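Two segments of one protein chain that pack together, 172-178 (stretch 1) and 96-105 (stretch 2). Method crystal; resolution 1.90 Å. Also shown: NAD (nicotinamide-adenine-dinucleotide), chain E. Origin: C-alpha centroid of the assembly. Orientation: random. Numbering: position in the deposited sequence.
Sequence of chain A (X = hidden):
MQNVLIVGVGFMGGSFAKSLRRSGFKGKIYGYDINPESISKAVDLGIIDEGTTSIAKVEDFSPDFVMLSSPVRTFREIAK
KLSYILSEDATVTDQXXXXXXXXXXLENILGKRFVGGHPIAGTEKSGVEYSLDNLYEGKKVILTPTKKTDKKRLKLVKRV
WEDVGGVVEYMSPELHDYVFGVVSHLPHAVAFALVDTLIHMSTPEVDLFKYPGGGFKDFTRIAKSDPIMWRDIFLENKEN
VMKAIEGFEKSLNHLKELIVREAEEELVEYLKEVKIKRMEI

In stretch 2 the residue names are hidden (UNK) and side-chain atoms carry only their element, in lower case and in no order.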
# COMPACT_ATOMS: atom_id res chain seq x y z
N SER A 172 -25.64 -2.99 9.75
CA SER A 172 -26.58 -3.85 9.07
C SER A 172 -25.76 -4.70 8.11
O SER A 172 -24.64 -4.32 7.75
CB SER A 172 -27.60 -3.04 8.28
OG SER A 172 -26.99 -2.41 7.17
N PRO A 173 -26.27 -5.87 7.72
CA PRO A 173 -25.54 -6.74 6.79
C PRO A 173 -25.13 -6.01 5.51
O PRO A 173 -24.02 -6.20 5.00
CB PRO A 173 -26.54 -7.85 6.53
CG PRO A 173 -27.19 -8.01 7.86
CD PRO A 173 -27.44 -6.57 8.29
N GLU A 174 -26.03 -5.17 5.00
CA GLU A 174 -25.77 -4.43 3.77
C GLU A 174 -24.78 -3.29 3.93
O GLU A 174 -23.96 -3.04 3.04
CB GLU A 174 -27.08 -3.92 3.15
CG GLU A 174 -28.15 -3.52 4.15
CD GLU A 174 -28.79 -4.71 4.86
OE1 GLU A 174 -29.32 -5.60 4.17
OE2 GLU A 174 -28.75 -4.75 6.11
N LEU A 175 -24.84 -2.58 5.06
CA LEU A 175 -23.91 -1.48 5.28
C LEU A 175 -22.50 -2.04 5.43
O LEU A 175 -21.55 -1.44 4.94
CB LEU A 175 -24.29 -0.68 6.53
CG LEU A 175 -23.39 0.53 6.81
CD1 LEU A 175 -23.34 1.45 5.60
CD2 LEU A 175 -23.91 1.27 8.04
N HIS A 176 -22.37 -3.18 6.10
CA HIS A 176 -21.06 -3.79 6.27
C HIS A 176 -20.42 -4.08 4.92
O HIS A 176 -19.27 -3.72 4.69
CB HIS A 176 -21.17 -5.09 7.08
CG HIS A 176 -19.91 -5.90 7.12
ND1 HIS A 176 -19.49 -6.68 6.07
CD2 HIS A 176 -18.98 -6.05 8.10
CE1 HIS A 176 -18.36 -7.28 6.39
NE2 HIS A 176 -18.03 -6.91 7.62
N ASP A 177 -21.16 -4.72 4.03
CA ASP A 177 -20.62 -5.05 2.72
C ASP A 177 -20.34 -3.84 1.85
O ASP A 177 -19.49 -3.89 0.96
CB ASP A 177 -21.55 -6.02 2.00
CG ASP A 177 -21.42 -7.44 2.53
OD1 ASP A 177 -20.86 -7.61 3.63
OD2 ASP A 177 -21.89 -8.37 1.85
N TYR A 178 -21.06 -2.75 2.09
CA TYR A 178 -20.83 -1.55 1.31
C TYR A 178 -19.51 -0.94 1.78
O TYR A 178 -18.62 -0.67 0.98
CB TYR A 178 -21.95 -0.53 1.52
CG TYR A 178 -21.66 0.79 0.83
CD1 TYR A 178 -21.76 0.91 -0.55
CD2 TYR A 178 -21.26 1.90 1.57
CE1 TYR A 178 -21.45 2.12 -1.19
CE2 TYR A 178 -20.95 3.10 0.95
CZ TYR A 178 -21.05 3.20 -0.43
OH TYR A 178 -20.74 4.39 -1.05
N UNK A 96 -16.71 -14.84 8.91
CA UNK A 96 -16.66 -14.49 7.50
C UNK A 96 -16.34 -13.03 7.23
O UNK A 96 -16.77 -12.15 7.99
N UNK A 97 -15.59 -12.77 6.16
CA UNK A 97 -15.20 -11.42 5.78
C UNK A 97 -16.36 -10.66 5.16
O UNK A 97 -16.36 -9.43 5.11
o UNK A 97 -12.88 -12.03 5.34
c UNK A 97 -14.04 -11.46 4.77
N UNK A 98 -17.34 -11.40 4.65
CA UNK A 98 -18.51 -10.80 4.04
C UNK A 98 -19.77 -11.14 4.84
O UNK A 98 -19.85 -12.18 5.49
c UNK A 98 -18.95 -12.77 2.54
c UNK A 98 -18.71 -11.27 2.58
c UNK A 98 -17.49 -10.91 1.74
N UNK A 99 -20.74 -10.24 4.80
CA UNK A 99 -22.00 -10.43 5.49
C UNK A 99 -23.07 -10.30 4.41
O UNK A 99 -23.24 -11.21 3.60
c UNK A 99 -22.17 -9.36 6.58
n UNK A 99 -19.92 -12.38 8.37
c UNK A 99 -21.33 -11.87 8.43
c UNK A 99 -21.45 -10.39 8.82
c UNK A 99 -21.10 -9.41 7.69
N UNK A 100 -23.76 -9.17 4.38
CA UNK A 100 -24.77 -8.97 3.36
C UNK A 100 -25.77 -10.10 3.26
O UNK A 100 -26.30 -10.57 4.27
N UNK A 101 -26.02 -10.55 2.03
CA UNK A 101 -26.98 -11.62 1.78
C UNK A 101 -26.70 -12.90 2.57
O UNK A 101 -27.63 -13.63 2.92
n UNK A 101 -30.70 -13.31 -1.46
c UNK A 101 -29.44 -13.94 -1.95
c UNK A 101 -27.01 -11.96 0.28
c UNK A 101 -28.21 -13.11 -1.59
c UNK A 101 -28.10 -12.95 -0.09
N UNK A 102 -25.43 -13.16 2.85
CA UNK A 102 -25.04 -14.35 3.60
C UNK A 102 -25.73 -14.42 4.96
O UNK A 102 -26.08 -15.50 5.43
c UNK A 102 -23.13 -16.83 4.03
c UNK A 102 -23.02 -15.47 4.73
c UNK A 102 -21.57 -15.19 5.11
c UNK A 102 -23.53 -14.37 3.80
N UNK A 103 -25.90 -13.27 5.59
CA UNK A 103 -26.53 -13.22 6.90
C UNK A 103 -27.99 -13.64 6.86
O UNK A 103 -28.45 -14.36 7.74
c UNK A 103 -26.43 -11.82 7.53
c UNK A 103 -24.97 -11.49 7.83
c UNK A 103 -27.24 -11.77 8.82
N UNK A 104 -28.72 -13.20 5.84
CA UNK A 104 -30.13 -13.55 5.71
C UNK A 104 -30.31 -15.01 5.32
O UNK A 104 -31.26 -15.66 5.76
c UNK A 104 -30.81 -12.64 4.68
c UNK A 104 -31.13 -9.34 6.58
c UNK A 104 -30.45 -8.47 5.74
o UNK A 104 -30.30 -7.15 6.10
c UNK A 104 -30.71 -11.17 5.04
c UNK A 104 -31.26 -10.68 6.23
c UNK A 104 -30.03 -10.28 4.21
c UNK A 104 -29.90 -8.93 4.56
N UNK A 105 -29.40 -15.53 4.50
CA UNK A 105 -29.50 -16.92 4.09
C UNK A 105 -29.23 -17.83 5.29
O UNK A 105 -29.88 -18.86 5.46
o UNK A 105 -29.99 -16.18 1.44
o UNK A 105 -27.85 -16.19 0.94
c UNK A 105 -28.51 -17.25 2.97
c UNK A 105 -28.80 -16.48 1.70
PA NAD E . -7.42 -21.00 6.79
O1A NAD E . -6.30 -20.80 7.73
O2A NAD E . -7.06 -21.45 5.40
O5B NAD E . -8.42 -22.02 7.50
C5B NAD E . -9.59 -22.42 6.85
C4B NAD E . -9.97 -23.81 7.33
O4B NAD E . -11.12 -24.14 6.59
C3B NAD E . -8.92 -24.89 6.98
O3B NAD E . -8.41 -25.55 8.13
C2B NAD E . -9.67 -25.80 6.00
O2B NAD E . -9.29 -27.16 6.00
C1B NAD E . -11.09 -25.53 6.46
N9A NAD E . -12.21 -25.90 5.58
C8A NAD E . -12.34 -25.74 4.22
N7A NAD E . -13.54 -26.22 3.84
C5A NAD E . -14.18 -26.68 4.94
C6A NAD E . -15.43 -27.28 5.17
N6A NAD E . -16.27 -27.50 4.17
N1A NAD E . -15.79 -27.66 6.46
C2A NAD E . -14.92 -27.44 7.53
N3A NAD E . -13.68 -26.85 7.32
C4A NAD E . -13.34 -26.48 6.04
O3 NAD E . -8.33 -19.65 6.65
PN NAD E . -8.47 -18.48 7.75
O1N NAD E . -8.40 -19.09 9.09
O2N NAD E . -7.45 -17.44 7.43
O5D NAD E . -9.91 -17.78 7.53
C5D NAD E . -11.11 -18.49 7.74
C4D NAD E . -12.36 -17.59 7.59
O4D NAD E . -12.16 -16.37 8.28
C3D NAD E . -12.83 -17.21 6.18
O3D NAD E . -14.23 -17.47 6.08
C2D NAD E . -12.53 -15.73 6.02
O2D NAD E . -13.48 -15.05 5.22
C1D NAD E . -12.48 -15.25 7.47
N1N NAD E . -11.50 -14.16 7.79
C2N NAD E . -10.17 -14.34 7.42
C3N NAD E . -9.22 -13.34 7.70
C7N NAD E . -7.79 -13.56 7.30
O7N NAD E . -6.90 -12.56 7.58
N7N NAD E . -7.36 -14.64 6.69
C4N NAD E . -9.65 -12.16 8.36
C5N NAD E . -11.00 -11.98 8.73
C6N NAD E . -11.93 -13.00 8.43

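Position 96 carries no side-chain atoms at all; it is Gly96, and it makes no contact with stretch 1. Position 97 has one carbon followed by one oxygen. The CA-to-CB bond points away from stretch 1, and the side-chain oxygen lies near the ribose of NAD. This is Ser97, whose OG is 3.1 Å from NAD O2D, a hydrogen bond in which either could donate. Its backbone still faces the helix, with Ser97 O 3.2 Å from His176 CE1, at the edge of the imidazole ring.

Position 98 shows one carbon carrying two more, a beta-branched side chain whose CA-to-CB bond points sideways; its CB is 4.4 Å from Asp177 OD2. This is Val98. Position 99 has four carbons in a row ending in nitrogen, which is Lys99. It starts toward stretch 1 and its end leads away. On the way, Lys99 CG sits 3.6 Å from the centroid of the His176 ring, almost on the ring normal, a CH-pi contact over one face. The amine turns back to its own segment, where Lys99 NZ donates to Val98 O at 2.9 Å.

Position 100 has no side-chain atoms, and the backbone explains the choice: phi is positive, and an ideal CB would lie 2.2 Å from Asp177 OD2, a clash. This is Gly100. Its CA is 4.2 Å from Pro173 CA, and Gly100 N gives a weak hydrogen bond to Pro173 O at 3.0 Å.

Position 101 has four carbons in a row ending in nitrogen; its CA-to-CB bond points away from stretch 1, and the side chain makes no contact there: Lys101. Position 102 has four carbons forked at the second, Leu102, which is buried without touching stretch 1. Position 103 is again one carbon carrying two, and its CA-to-CB bond points toward stretch 1; in Val103, CG1 meets Pro173 CG at 3.9 Å.

Position 104 has one carbon, then a six-carbon ring bearing an oxygen: Tyr104. Its ring packs near Pro173, with Tyr104 CZ 3.9 Å from Pro173 CG, while Tyr104 OH donates to Glu174 OE1 at 2.7 Å. Position 105 has two carbons, the second carrying two oxygens; Asp105 is out of reach.

The contact seats a loop and the start of the helix that follows it against the beginning of helix 173-178. Asp177 is the polar anchor: its OD1 accepts from Lys99 N at 2.9 Å and also from His176 ND1 at 2.9 Å, a bond that ties the imidazole to the same carboxylate while Lys99 covers its face. Gly100 leaves room for the Asp177 carboxylate, Pro173 packs against Val103 and Tyr104, and the Tyr104 to Glu174 hydrogen bond closes the more exposed margin.

Stretch 2 (96-105) GSVKGKLVYD
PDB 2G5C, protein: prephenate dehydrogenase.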